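Local structure of hypothetical protein DR_0824 (2IMR) at residues Ile118-Val121 against Val122-Arg126; Ala138-Leu141 against Thr142-Ala146; Pro245-Leu248 against Glu249-Thr253; Tyr288-Leu292 against Gly293-Ala297; Thr369-Arg372 against Gln373-Gly377. The protein catalyses the zinc-dependent deamination of aminodeoxyfutalosine to futalosine in menaquinone biosynthesis and, to a lesser extent, deaminates adenosine and related nucleosides. All coordinates share one frame; numbering follows the deposited sequence.

Interaction 1 (Ile118-Val121 against Val122-Arg126); sequences IPEV and VIRGR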
loop_
_atom_site.group_PDB
_atom_site.type_symbol
_atom_site.label_atom_id
_atom_site.label_comp_id
_atom_site.label_asym_id
_atom_site.label_seq_id
_atom_site.Cartn_x
_atom_site.Cartn_y
_atom_site.Cartn_z
ATOM N N ILE A 118 -8.539 -19.182 4.931
ATOM C CA ILE A 118 -8.296 -19.318 3.496
ATOM C C ILE A 118 -6.974 -20.071 3.343
ATOM O O ILE A 118 -5.906 -19.466 3.204
ATOM C CB ILE A 118 -8.193 -17.942 2.803
ATOM C CG1 ILE A 118 -9.388 -17.066 3.199
ATOM C CG2 ILE A 118 -8.163 -18.125 1.287
ATOM C CD1 ILE A 118 -10.741 -17.575 2.714
ATOM N N PRO A 119 -7.036 -21.411 3.363
ATOM C CA PRO A 119 -5.883 -22.311 3.242
ATOM C C PRO A 119 -4.851 -21.938 2.188
ATOM O O PRO A 119 -3.653 -21.917 2.473
ATOM C CB PRO A 119 -6.534 -23.663 2.954
ATOM C CG PRO A 119 -7.819 -23.572 3.714
ATOM C CD PRO A 119 -8.294 -22.181 3.357
ATOM N N GLU A 120 -5.313 -21.650 0.975
ATOM C CA GLU A 120 -4.413 -21.294 -0.116
ATOM C C GLU A 120 -3.492 -20.131 0.249
ATOM O O GLU A 120 -2.329 -20.106 -0.149
ATOM C CB GLU A 120 -5.212 -20.958 -1.380
ATOM C CG GLU A 120 -4.343 -20.760 -2.616
ATOM C CD GLU A 120 -5.135 -20.780 -3.918
ATOM O OE1 GLU A 120 -5.764 -21.818 -4.225
ATOM O OE2 GLU A 120 -5.126 -19.760 -4.642
ATOM N N VAL A 121 -4.005 -19.169 1.006
ATOM C CA VAL A 121 -3.186 -18.031 1.408
ATOM C C VAL A 121 -2.072 -18.466 2.355
ATOM O O VAL A 121 -0.922 -18.062 2.200
ATOM C CB VAL A 121 -4.028 -16.947 2.105
ATOM C CG1 VAL A 121 -3.113 -15.846 2.657
ATOM C CG2 VAL A 121 -5.026 -16.364 1.111
ATOM N N VAL A 122 -2.408 -19.289 3.341
ATOM C CA VAL A 122 -1.392 -19.746 4.279
ATOM C C VAL A 122 -0.346 -20.569 3.529
ATOM O O VAL A 122 0.856 -20.403 3.737
ATOM C CB VAL A 122 -2.009 -20.597 5.403
ATOM C CG1 VAL A 122 -0.917 -21.087 6.345
ATOM C CG2 VAL A 122 -3.030 -19.770 6.170
ATOM N N ILE A 123 -0.813 -21.443 2.643
ATOM C CA ILE A 123 0.073 -22.286 1.849
ATOM C C ILE A 123 1.022 -21.452 0.987
ATOM O O ILE A 123 2.229 -21.694 0.970
ATOM C CB ILE A 123 -0.739 -23.226 0.927
ATOM C CG1 ILE A 123 -1.530 -24.223 1.778
ATOM C CG2 ILE A 123 0.194 -23.957 -0.034
ATOM C CD1 ILE A 123 -2.454 -25.125 0.977
ATOM N N ARG A 124 0.469 -20.471 0.277
ATOM C CA ARG A 124 1.263 -19.603 -0.589
ATOM C C ARG A 124 2.238 -18.737 0.207
ATOM O O ARG A 124 3.304 -18.375 -0.287
ATOM C CB ARG A 124 0.347 -18.693 -1.417
ATOM C CG ARG A 124 -0.486 -19.398 -2.483
ATOM C CD ARG A 124 -1.438 -18.417 -3.169
ATOM N NE ARG A 124 -0.727 -17.331 -3.844
ATOM C CZ ARG A 124 -0.269 -17.390 -5.092
ATOM N NH1 ARG A 124 -0.450 -18.489 -5.818
ATOM N NH2 ARG A 124 0.377 -16.354 -5.616
ATOM N N GLY A 125 1.872 -18.411 1.442
ATOM C CA GLY A 125 2.724 -17.573 2.265
ATOM C C GLY A 125 3.923 -18.240 2.914
ATOM O O GLY A 125 4.857 -17.560 3.333
ATOM N N ARG A 126 3.916 -19.566 2.993
ATOM C CA ARG A 126 5.021 -20.277 3.631
ATOM C C ARG A 126 6.408 -19.989 3.062
ATOM O O ARG A 126 7.378 -19.911 3.816
ATOM C CB ARG A 126 4.773 -21.787 3.602
ATOM C CG ARG A 126 3.608 -22.260 4.458
ATOM C CD ARG A 126 3.640 -23.771 4.558
ATOM N NE ARG A 126 2.361 -24.357 4.942
ATOM C CZ ARG A 126 1.776 -24.204 6.125
ATOM N NH1 ARG A 126 2.347 -23.469 7.070
ATOM N NH2 ARG A 126 0.617 -24.801 6.362
#
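The side chains of Glu120 and Arg124 lie side by side and point the same way, their carboxylate and guanidinium planes 49° apart. They do not pair. Glu120 OE2 stays 5.0 Å from Arg124 NH1, and the contact is made lower down, where Glu120 CG meets Arg124 CD at 3.8 Å. Arg124 bends at chi3 (61°), which carries its head off the line of the chain. Its NH2 bonds to the carbonyl of Val356. One turn on, the guanidinium of Arg126 has Val122 CG1 over one face, 3.7 Å above the plane and offset toward the rim. The backbone joins the two segments by three i to i+4 bonds. The straightest is Ile123 N to Pro119 O, at 2.9 Å and 171°. Ile123 CG1 also presses on Pro119 O, at 3.2 Å. On the inner side, Val121 packs against Phe115 and Leu332, and its side chain is about 8 Å from that of the zinc ligand Asp354. Ile118 sits at the N-cap, and Pro119 fills the first helical position, where no backbone N-H is needed. This is a short helix with proline in its first turn, in the TIM-barrel amidohydrolase fold.

Interaction 2 (Ala138-Leu141 against Thr142-Ala146); sequences ADTL and TRLGA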
loop_
_atom_site.group_PDB
_atom_site.type_symbol
_atom_site.label_atom_id
_atom_site.label_comp_id
_atom_site.label_asym_id
_atom_site.label_seq_id
_atom_site.Cartn_x
_atom_site.Cartn_y
_atom_site.Cartn_z
ATOM N N ALA A 138 12.330 -8.452 -4.588
ATOM C CA ALA A 138 12.833 -7.153 -5.006
ATOM C C ALA A 138 13.237 -7.231 -6.480
ATOM O O ALA A 138 13.032 -6.283 -7.237
ATOM C CB ALA A 138 14.028 -6.748 -4.146
ATOM N N ASP A 139 13.814 -8.360 -6.886
ATOM C CA ASP A 139 14.215 -8.528 -8.284
ATOM C C ASP A 139 12.979 -8.401 -9.172
ATOM O O ASP A 139 13.003 -7.730 -10.209
ATOM C CB ASP A 139 14.867 -9.899 -8.514
ATOM C CG ASP A 139 16.240 -10.017 -7.878
ATOM O OD1 ASP A 139 16.857 -8.975 -7.564
ATOM O OD2 ASP A 139 16.712 -11.160 -7.705
ATOM N N THR A 140 11.896 -9.045 -8.754
ATOM C CA THR A 140 10.644 -9.010 -9.505
ATOM C C THR A 140 10.136 -7.572 -9.650
ATOM O O THR A 140 9.715 -7.155 -10.731
ATOM C CB THR A 140 9.570 -9.878 -8.815
ATOM O OG1 THR A 140 10.003 -11.245 -8.800
ATOM C CG2 THR A 140 8.241 -9.785 -9.557
ATOM N N LEU A 141 10.184 -6.811 -8.562
ATOM C CA LEU A 141 9.736 -5.425 -8.599
ATOM C C LEU A 141 10.535 -4.628 -9.625
ATOM O O LEU A 141 9.982 -3.811 -10.362
ATOM C CB LEU A 141 9.891 -4.782 -7.220
ATOM C CG LEU A 141 8.919 -5.251 -6.136
ATOM C CD1 LEU A 141 9.340 -4.692 -4.781
ATOM C CD2 LEU A 141 7.512 -4.803 -6.495
ATOM N N THR A 142 11.842 -4.860 -9.666
ATOM C CA THR A 142 12.693 -4.150 -10.613
ATOM C C THR A 142 12.371 -4.541 -12.049
ATOM O O THR A 142 12.320 -3.683 -12.934
ATOM C CB THR A 142 14.178 -4.412 -10.323
ATOM O OG1 THR A 142 14.487 -3.936 -9.008
ATOM C CG2 THR A 142 15.064 -3.685 -11.338
ATOM N N ARG A 143 12.144 -5.827 -12.288
ATOM C CA ARG A 143 11.815 -6.279 -13.635
ATOM C C ARG A 143 10.473 -5.704 -14.082
ATOM O O ARG A 143 10.242 -5.502 -15.273
ATOM C CB ARG A 143 11.778 -7.812 -13.709
ATOM C CG ARG A 143 13.145 -8.475 -13.594
ATOM C CD ARG A 143 13.133 -9.885 -14.189
ATOM N NE ARG A 143 12.224 -10.783 -13.485
ATOM C CZ ARG A 143 12.500 -11.365 -12.323
ATOM N NH1 ARG A 143 13.666 -11.152 -11.732
ATOM N NH2 ARG A 143 11.603 -12.149 -11.744
ATOM N N LEU A 144 9.598 -5.431 -13.118
ATOM C CA LEU A 144 8.275 -4.877 -13.399
ATOM C C LEU A 144 8.253 -3.372 -13.680
ATOM O O LEU A 144 7.180 -2.796 -13.878
ATOM C CB LEU A 144 7.320 -5.183 -12.239
ATOM C CG LEU A 144 6.787 -6.616 -12.194
ATOM C CD1 LEU A 144 6.082 -6.881 -10.871
ATOM C CD2 LEU A 144 5.834 -6.820 -13.368
ATOM N N GLY A 145 9.418 -2.730 -13.682
ATOM C CA GLY A 145 9.449 -1.304 -13.965
ATOM C C GLY A 145 10.187 -0.450 -12.951
ATOM O O GLY A 145 10.392 0.751 -13.164
ATOM N N ALA A 146 10.588 -1.064 -11.845
ATOM C CA ALA A 146 11.312 -0.356 -10.800
ATOM C C ALA A 146 10.507 0.823 -10.259
ATOM O O ALA A 146 11.064 1.872 -9.946
ATOM C CB ALA A 146 12.663 0.127 -11.330
#
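Arg143 folds back over Asp139 and Thr140 in the last turn of helix 130-143, which closes with a Schellman motif at Gly145. Arg143 CB lies 3.7 Å from Thr140 O. Its CG sits 3.5 Å from Asp139 O. The chain then bends at chi3 (-63°), and this lays the guanidinium back along the helix. NE bonds to the carbonyl of Asp419 near the C-terminus. CZ passes above Thr140 CA, which lies over one guanidinium face and offset toward the rim. NH1 ends 3.7 Å from Asp139 CB. NH2 lies 4.0 Å from Thr140 CA. The Asp139 carboxylate stays apart from the guanidinium, OD2 5.0 Å from Arg143 NH1, and OD1 makes a salt bridge with Arg165. Thr140 OG1 bonds back to the Ala136 carbonyl, while its CG2 runs beside Leu144 and meets CD1 at 3.8 Å. Leu141 is buried and packs on Leu362. Thr142 OG1 is tied to Asp167. Gly145 has a positive phi (128°), at which a side chain would jam against the preceding carbonyl. Two bonds then return into the helix. Gly145 N reaches Thr142 O at 3.1 Å, and Ala146 N reaches Leu141 O at 3.2 Å.

Interaction 3 (Pro245-Leu248 against Glu249-Thr253); sequences PTEL and EMFRT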
loop_
_atom_site.group_PDB
_atom_site.type_symbol
_atom_site.label_atom_id
_atom_site.label_comp_id
_atom_site.label_asym_id
_atom_site.label_seq_id
_atom_site.Cartn_x
_atom_site.Cartn_y
_atom_site.Cartn_z
ATOM N N PRO A 245 -14.081 -7.832 8.268
ATOM C CA PRO A 245 -15.238 -7.378 9.047
ATOM C C PRO A 245 -15.238 -7.807 10.513
ATOM O O PRO A 245 -15.779 -7.101 11.366
ATOM C CB PRO A 245 -16.433 -7.940 8.267
ATOM C CG PRO A 245 -15.864 -9.126 7.547
ATOM C CD PRO A 245 -14.512 -8.620 7.099
ATOM N N THR A 246 -14.631 -8.953 10.807
ATOM C CA THR A 246 -14.582 -9.445 12.178
ATOM C C THR A 246 -13.725 -8.559 13.090
ATOM O O THR A 246 -13.792 -8.675 14.316
ATOM C CB THR A 246 -14.075 -10.906 12.230
ATOM O OG1 THR A 246 -12.879 -11.034 11.455
ATOM C CG2 THR A 246 -15.136 -11.853 11.672
ATOM N N GLU A 247 -12.921 -7.679 12.499
ATOM C CA GLU A 247 -12.104 -6.766 13.294
ATOM C C GLU A 247 -13.028 -5.667 13.820
ATOM O O GLU A 247 -12.981 -5.296 14.998
ATOM C CB GLU A 247 -10.989 -6.140 12.446
ATOM C CG GLU A 247 -10.109 -5.161 13.233
ATOM C CD GLU A 247 -9.085 -4.451 12.364
ATOM O OE1 GLU A 247 -8.592 -5.076 11.404
ATOM O OE2 GLU A 247 -8.762 -3.275 12.652
ATOM N N LEU A 248 -13.881 -5.147 12.942
ATOM C CA LEU A 248 -14.819 -4.105 13.351
ATOM C C LEU A 248 -15.765 -4.675 14.410
ATOM O O LEU A 248 -16.126 -3.995 15.374
ATOM C CB LEU A 248 -15.626 -3.620 12.146
ATOM C CG LEU A 248 -16.782 -2.656 12.433
ATOM C CD1 LEU A 248 -16.260 -1.355 13.035
ATOM C CD2 LEU A 248 -17.530 -2.388 11.137
ATOM N N GLU A 249 -16.152 -5.932 14.230
ATOM C CA GLU A 249 -17.057 -6.587 15.169
ATOM C C GLU A 249 -16.503 -6.668 16.593
ATOM O O GLU A 249 -17.202 -6.333 17.551
ATOM C CB GLU A 249 -17.405 -7.996 14.690
ATOM C CG GLU A 249 -18.506 -8.655 15.520
ATOM C CD GLU A 249 -18.860 -10.051 15.044
ATOM O OE1 GLU A 249 -18.610 -10.370 13.861
ATOM O OE2 GLU A 249 -19.408 -10.829 15.853
ATOM N N MET A 250 -15.255 -7.107 16.746
ATOM C CA MET A 250 -14.714 -7.216 18.094
ATOM C C MET A 250 -14.514 -5.873 18.772
ATOM O O MET A 250 -14.590 -5.786 19.997
ATOM C CB MET A 250 -13.420 -8.041 18.123
ATOM C CG MET A 250 -12.270 -7.520 17.307
ATOM S SD MET A 250 -10.815 -8.582 17.572
ATOM C CE MET A 250 -9.538 -7.502 16.966
ATOM N N PHE A 251 -14.273 -4.817 18.000
ATOM C CA PHE A 251 -14.121 -3.512 18.627
ATOM C C PHE A 251 -15.475 -3.049 19.153
ATOM O O PHE A 251 -15.552 -2.228 20.063
ATOM C CB PHE A 251 -13.556 -2.479 17.650
ATOM C CG PHE A 251 -12.056 -2.415 17.652
ATOM C CD1 PHE A 251 -11.305 -3.385 16.998
ATOM C CD2 PHE A 251 -11.394 -1.421 18.362
ATOM C CE1 PHE A 251 -9.915 -3.365 17.053
ATOM C CE2 PHE A 251 -10.007 -1.394 18.424
ATOM C CZ PHE A 251 -9.267 -2.368 17.767
ATOM N N ARG A 252 -16.536 -3.598 18.577
ATOM C CA ARG A 252 -17.893 -3.252 18.978
ATOM C C ARG A 252 -18.423 -4.130 20.106
ATOM O O ARG A 252 -19.140 -3.645 20.981
ATOM C CB ARG A 252 -18.840 -3.366 17.782
ATOM C CG ARG A 252 -18.733 -2.228 16.780
ATOM C CD ARG A 252 -19.554 -2.510 15.526
ATOM N NE ARG A 252 -19.686 -1.315 14.695
ATOM C CZ ARG A 252 -20.182 -1.304 13.460
ATOM N NH1 ARG A 252 -20.598 -2.428 12.890
ATOM N NH2 ARG A 252 -20.263 -0.160 12.793
ATOM N N THR A 253 -18.062 -5.410 20.092
ATOM C CA THR A 253 -18.560 -6.357 21.093
ATOM C C THR A 253 -17.516 -7.019 21.991
ATOM O O THR A 253 -17.862 -7.596 23.023
ATOM C CB THR A 253 -19.325 -7.499 20.417
ATOM O OG1 THR A 253 -18.392 -8.358 19.746
ATOM C CG2 THR A 253 -20.314 -6.949 19.399
#
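Leu248 and Arg252 cross obliquely, one turn apart on helix 245-253. Leu248 CD2 sits over one face of the Arg252 guanidinium, 3.5 Å from NH1, while CD1 reaches NE at 3.8 Å. Leu248 has CG opposite its backbone N (chi1 172°), and from there both methyls reach the arginine. Arg252 runs extended from CG to NE, and its CG rests 3.4 Å from Leu248 O. Shortening Arg252 to an alanine would probably uncover the methyls of Leu248 on the outer side of this turn. On the buried side the Phe251 ring turns its edge to Glu247 O, which lies in the ring plane 3.2 Å from CD1. The bond from Phe251 N to the same oxygen is weak. Met250 CG takes the crowded position between N and C (chi1 60°) and also nears Glu247 O, at 3.3 Å. Glu247 OE2 is held by the backbone N of Ala242, and its side chain is about 6 Å from that of the zinc ligand His240. The helix follows strand 238-241. Glu247, Leu248 and Phe251 pack on Pro285 of helix 285-292. Met250 touches Leu271 and Phe251 touches Ile275 of helix 271-275.

Interaction 4 (Tyr288-Leu292 against Gly293-Ala297); sequences YLDEL and GVLAA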
loop_
_atom_site.group_PDB
_atom_site.type_symbol
_atom_site.label_atom_id
_atom_site.label_comp_id
_atom_site.label_asym_id
_atom_site.label_seq_id
_atom_site.Cartn_x
_atom_site.Cartn_y
_atom_site.Cartn_z
ATOM N N TYR A 288 -10.868 4.321 17.615
ATOM C CA TYR A 288 -9.896 3.966 18.640
ATOM C C TYR A 288 -8.566 4.686 18.398
ATOM O O TYR A 288 -8.040 5.352 19.287
ATOM C CB TYR A 288 -9.672 2.451 18.641
ATOM C CG TYR A 288 -8.373 2.018 19.282
ATOM C CD1 TYR A 288 -8.107 2.295 20.623
ATOM C CD2 TYR A 288 -7.405 1.329 18.541
ATOM C CE1 TYR A 288 -6.908 1.901 21.214
ATOM C CE2 TYR A 288 -6.206 0.932 19.118
ATOM C CZ TYR A 288 -5.963 1.221 20.456
ATOM O OH TYR A 288 -4.778 0.832 21.034
ATOM N N LEU A 289 -8.018 4.549 17.192
ATOM C CA LEU A 289 -6.744 5.193 16.863
ATOM C C LEU A 289 -6.829 6.711 16.905
ATOM O O LEU A 289 -5.896 7.390 17.327
ATOM C CB LEU A 289 -6.271 4.768 15.472
ATOM C CG LEU A 289 -5.852 3.307 15.313
ATOM C CD1 LEU A 289 -5.527 3.023 13.842
ATOM C CD2 LEU A 289 -4.647 3.034 16.202
ATOM N N ASP A 290 -7.955 7.244 16.445
ATOM C CA ASP A 290 -8.143 8.684 16.420
ATOM C C ASP A 290 -8.140 9.258 17.836
ATOM O O ASP A 290 -7.437 10.232 18.116
ATOM C CB ASP A 290 -9.453 9.018 15.705
ATOM C CG ASP A 290 -9.579 10.496 15.376
ATOM O OD1 ASP A 290 -8.553 11.121 15.018
ATOM O OD2 ASP A 290 -10.703 11.027 15.458
ATOM N N GLU A 291 -8.908 8.648 18.732
ATOM C CA GLU A 291 -8.976 9.134 20.109
ATOM C C GLU A 291 -7.705 8.826 20.887
ATOM O O GLU A 291 -7.412 9.478 21.892
ATOM C CB GLU A 291 -10.191 8.547 20.826
ATOM C CG GLU A 291 -11.488 8.788 20.077
ATOM C CD GLU A 291 -12.717 8.532 20.915
ATOM O OE1 GLU A 291 -12.670 7.662 21.810
ATOM O OE2 GLU A 291 -13.744 9.197 20.665
ATOM N N LEU A 292 -6.949 7.835 20.423
ATOM C CA LEU A 292 -5.702 7.478 21.078
ATOM C C LEU A 292 -4.643 8.511 20.723
ATOM O O LEU A 292 -3.600 8.588 21.371
ATOM C CB LEU A 292 -5.234 6.085 20.637
ATOM C CG LEU A 292 -3.956 5.556 21.294
ATOM C CD1 LEU A 292 -4.117 5.529 22.810
ATOM C CD2 LEU A 292 -3.664 4.153 20.776
ATOM N N GLY A 293 -4.919 9.299 19.685
ATOM C CA GLY A 293 -3.987 10.328 19.261
ATOM C C GLY A 293 -2.978 9.843 18.241
ATOM O O GLY A 293 -2.024 10.548 17.915
ATOM N N VAL A 294 -3.186 8.631 17.734
ATOM C CA VAL A 294 -2.278 8.055 16.750
ATOM C C VAL A 294 -2.452 8.662 15.356
ATOM O O VAL A 294 -1.481 8.785 14.610
ATOM C CB VAL A 294 -2.463 6.518 16.677
ATOM C CG1 VAL A 294 -1.605 5.927 15.568
ATOM C CG2 VAL A 294 -2.082 5.899 18.011
ATOM N N LEU A 295 -3.674 9.048 14.995
ATOM C CA LEU A 295 -3.889 9.626 13.669
ATOM C C LEU A 295 -3.231 10.992 13.532
ATOM O O LEU A 295 -3.061 11.504 12.422
ATOM C CB LEU A 295 -5.386 9.719 13.347
ATOM C CG LEU A 295 -6.121 8.371 13.306
ATOM C CD1 LEU A 295 -7.485 8.543 12.673
ATOM C CD2 LEU A 295 -5.308 7.355 12.504
ATOM N N ALA A 296 -2.845 11.569 14.665
ATOM C CA ALA A 296 -2.186 12.871 14.683
ATOM C C ALA A 296 -0.864 12.808 13.925
ATOM O O ALA A 296 -0.406 13.809 13.371
ATOM C CB ALA A 296 -1.940 13.308 16.127
ATOM N N ALA A 297 -0.254 11.626 13.900
ATOM C CA ALA A 297 1.017 11.430 13.208
ATOM C C ALA A 297 0.824 11.218 11.699
ATOM O O ALA A 297 1.791 11.002 10.968
ATOM C CB ALA A 297 1.753 10.237 13.816
HETATM O O HOH W 1 -5.295 10.918 16.600
#
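Leu292 and Val294 lie side by side and point the same way, with Leu292 CD2 3.6 Å from Val294 CG2. Leu292 CG stands opposite its backbone N (chi1 -178°), which brings the branch alongside Val294. Leu289 CD2 meets Val294 CB, and its CB meets Leu295 CD2, both at 4.1 Å. Val294 comes back toward the helix because the chain turns at Gly293, whose phi is positive (89°). A side chain there would run into Leu292 O. In this Schellman motif Val294 N bonds to Leu289 O at 3.0 Å, nearly in line with the carbonyl, and Gly293 N bonds to Asp290 O at 3.1 Å from above the carbonyl plane. Farther out, Asp290 meets Leu295 at about a right angle, with OD1 3.6 Å from CD1. Its OD2 forms salt bridges with Arg314 and Arg317. A water donates to Asp290 O at 2.7 Å and accepts a weak bond from Ala296 N, linking the helix end to the 3-10 turn that follows. This corner leads from helix 285-292 into strand 300-303. Val294 packs on helix 220-233 and on Ile239 of strand 238-241, where Leu289 touches Val241, and Leu295 touches Ala318 of helix 309-318.

Interaction 5 (Thr369-Arg372 against Gln373-Gly377); sequences TFAR and QLYPG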
loop_
_atom_site.group_PDB
_atom_site.type_symbol
_atom_site.label_atom_id
_atom_site.label_comp_id
_atom_site.label_asym_id
_atom_site.label_seq_id
_atom_site.Cartn_x
_atom_site.Cartn_y
_atom_site.Cartn_z
ATOM N N THR A 369 -6.583 -2.986 -13.095
ATOM C CA THR A 369 -7.571 -3.711 -13.876
ATOM C C THR A 369 -8.667 -4.241 -12.965
ATOM O O THR A 369 -9.852 -4.108 -13.263
ATOM C CB THR A 369 -6.914 -4.882 -14.626
ATOM O OG1 THR A 369 -6.009 -4.358 -15.604
ATOM C CG2 THR A 369 -7.961 -5.754 -15.311
ATOM N N PHE A 370 -8.265 -4.833 -11.845
ATOM C CA PHE A 370 -9.216 -5.387 -10.886
ATOM C C PHE A 370 -10.103 -4.288 -10.298
ATOM O O PHE A 370 -11.307 -4.476 -10.131
ATOM C CB PHE A 370 -8.470 -6.087 -9.743
ATOM C CG PHE A 370 -9.328 -7.030 -8.950
ATOM C CD1 PHE A 370 -9.641 -8.292 -9.449
ATOM C CD2 PHE A 370 -9.844 -6.652 -7.717
ATOM C CE1 PHE A 370 -10.455 -9.165 -8.729
ATOM C CE2 PHE A 370 -10.658 -7.515 -6.990
ATOM C CZ PHE A 370 -10.966 -8.776 -7.497
ATOM N N ALA A 371 -9.496 -3.148 -9.978
ATOM C CA ALA A 371 -10.226 -2.030 -9.397
ATOM C C ALA A 371 -11.253 -1.463 -10.380
ATOM O O ALA A 371 -12.320 -1.002 -9.977
ATOM C CB ALA A 371 -9.248 -0.940 -8.966
ATOM N N ARG A 372 -10.927 -1.490 -11.669
ATOM C CA ARG A 372 -11.854 -0.987 -12.676
ATOM C C ARG A 372 -13.141 -1.804 -12.602
ATOM O O ARG A 372 -14.244 -1.274 -12.736
ATOM C CB ARG A 372 -11.236 -1.108 -14.074
ATOM C CG ARG A 372 -12.180 -0.724 -15.200
ATOM C CD ARG A 372 -12.494 0.768 -15.200
ATOM N NE ARG A 372 -13.485 1.101 -16.223
ATOM C CZ ARG A 372 -14.775 0.795 -16.139
ATOM N NH1 ARG A 372 -15.240 0.155 -15.073
ATOM N NH2 ARG A 372 -15.600 1.112 -17.131
ATOM N N GLN A 373 -12.990 -3.102 -12.373
ATOM C CA GLN A 373 -14.132 -3.995 -12.285
ATOM C C GLN A 373 -14.916 -3.787 -10.989
ATOM O O GLN A 373 -16.145 -3.873 -10.974
ATOM C CB GLN A 373 -13.645 -5.435 -12.405
ATOM C CG GLN A 373 -12.753 -5.627 -13.621
ATOM C CD GLN A 373 -12.103 -6.988 -13.678
ATOM O OE1 GLN A 373 -12.097 -7.733 -12.694
ATOM N NE2 GLN A 373 -11.536 -7.318 -14.836
ATOM N N LEU A 374 -14.204 -3.507 -9.901
ATOM C CA LEU A 374 -14.853 -3.278 -8.609
ATOM C C LEU A 374 -15.663 -1.989 -8.570
ATOM O O LEU A 374 -16.718 -1.926 -7.935
ATOM C CB LEU A 374 -13.816 -3.195 -7.484
ATOM C CG LEU A 374 -13.005 -4.425 -7.093
ATOM C CD1 LEU A 374 -11.969 -4.015 -6.034
ATOM C CD2 LEU A 374 -13.926 -5.504 -6.548
ATOM N N TYR A 375 -15.164 -0.953 -9.233
ATOM C CA TYR A 375 -15.827 0.342 -9.203
ATOM C C TYR A 375 -16.263 0.849 -10.573
ATOM O O TYR A 375 -15.658 1.767 -11.133
ATOM C CB TYR A 375 -14.896 1.353 -8.532
ATOM C CG TYR A 375 -14.227 0.794 -7.289
ATOM C CD1 TYR A 375 -12.873 0.454 -7.292
ATOM C CD2 TYR A 375 -14.958 0.572 -6.125
ATOM C CE1 TYR A 375 -12.266 -0.098 -6.163
ATOM C CE2 TYR A 375 -14.363 0.025 -4.992
ATOM C CZ TYR A 375 -13.022 -0.309 -5.019
ATOM O OH TYR A 375 -12.442 -0.869 -3.904
ATOM N N PRO A 376 -17.347 0.272 -11.116
ATOM C CA PRO A 376 -17.873 0.661 -12.429
ATOM C C PRO A 376 -18.188 2.145 -12.593
ATOM O O PRO A 376 -18.020 2.700 -13.674
ATOM C CB PRO A 376 -19.111 -0.222 -12.579
ATOM C CG PRO A 376 -19.564 -0.415 -11.162
ATOM C CD PRO A 376 -18.255 -0.677 -10.450
ATOM N N GLY A 377 -18.638 2.791 -11.521
ATOM C CA GLY A 377 -18.967 4.204 -11.614
ATOM C C GLY A 377 -17.794 5.134 -11.368
ATOM O O GLY A 377 -17.885 6.340 -11.610
HETATM O O HOH W 2 -12.778 -7.104 -9.796
#
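Phe370 and Leu374 pack one turn apart, with ring atom CD2 3.8 Å from Leu374 CD1. Phe370 CG is turned away from its backbone N (chi1 -162°), which sends the ring out beside Leu374. A water lies 3.1 Å above the centre of one face of the Phe370 ring. It donates to Phe370 O and to Gln373 OE1, each at 3.0 Å, and so ties the amide to the helix backbone. Gln373 crosses Phe370 at about a right angle, with amide and ring planes 47° apart. On the buried side, Ala371 CB touches Tyr375 CE1 at 4.2 Å. Ala371 O accepts the closing bond from Tyr375 N, at 2.9 Å. Leu374 CB covers the centre of one Tyr375 face, and Tyr375 OH is fixed by the carbonyl of Phe337. Phe370 is set by Pro326 and Arg327 of helix 326-331, while Ala371 rests on Leu383 of helix 380-395. With a serine for Phe370, the methyls of Leu374 would probably be left without packing on this side, and the water without the ring face beside it. Backbone bonds, apolar packing and one bridging water join the segments without a salt bridge, so the contact depends on shape and the water more than on charge.

In the fold
All five contacts are local, lie within the amidohydrolase domain and are partly buried. Interactions 3 and 4 have a larger share of buried residues than the others. They lie on the same side of the chain's centre and touch: Phe251 CE2 packs on Tyr288 CD2 at 3.8 Å. Interaction 2 is across the centre from both. Interactions 1 and 2 fall on consecutive helices, but their nearest atoms stay about 11 Å apart. Interaction 1 spans a short helix from its N-cap, whereas 2, 4 and 5 are helix ends. Schellman turns close 2 and 4; 5 leaves its helix at a tyrosine. Arginine chains lie along the helix in 1, 2 and 3, while leucine and valine packing dominates 4.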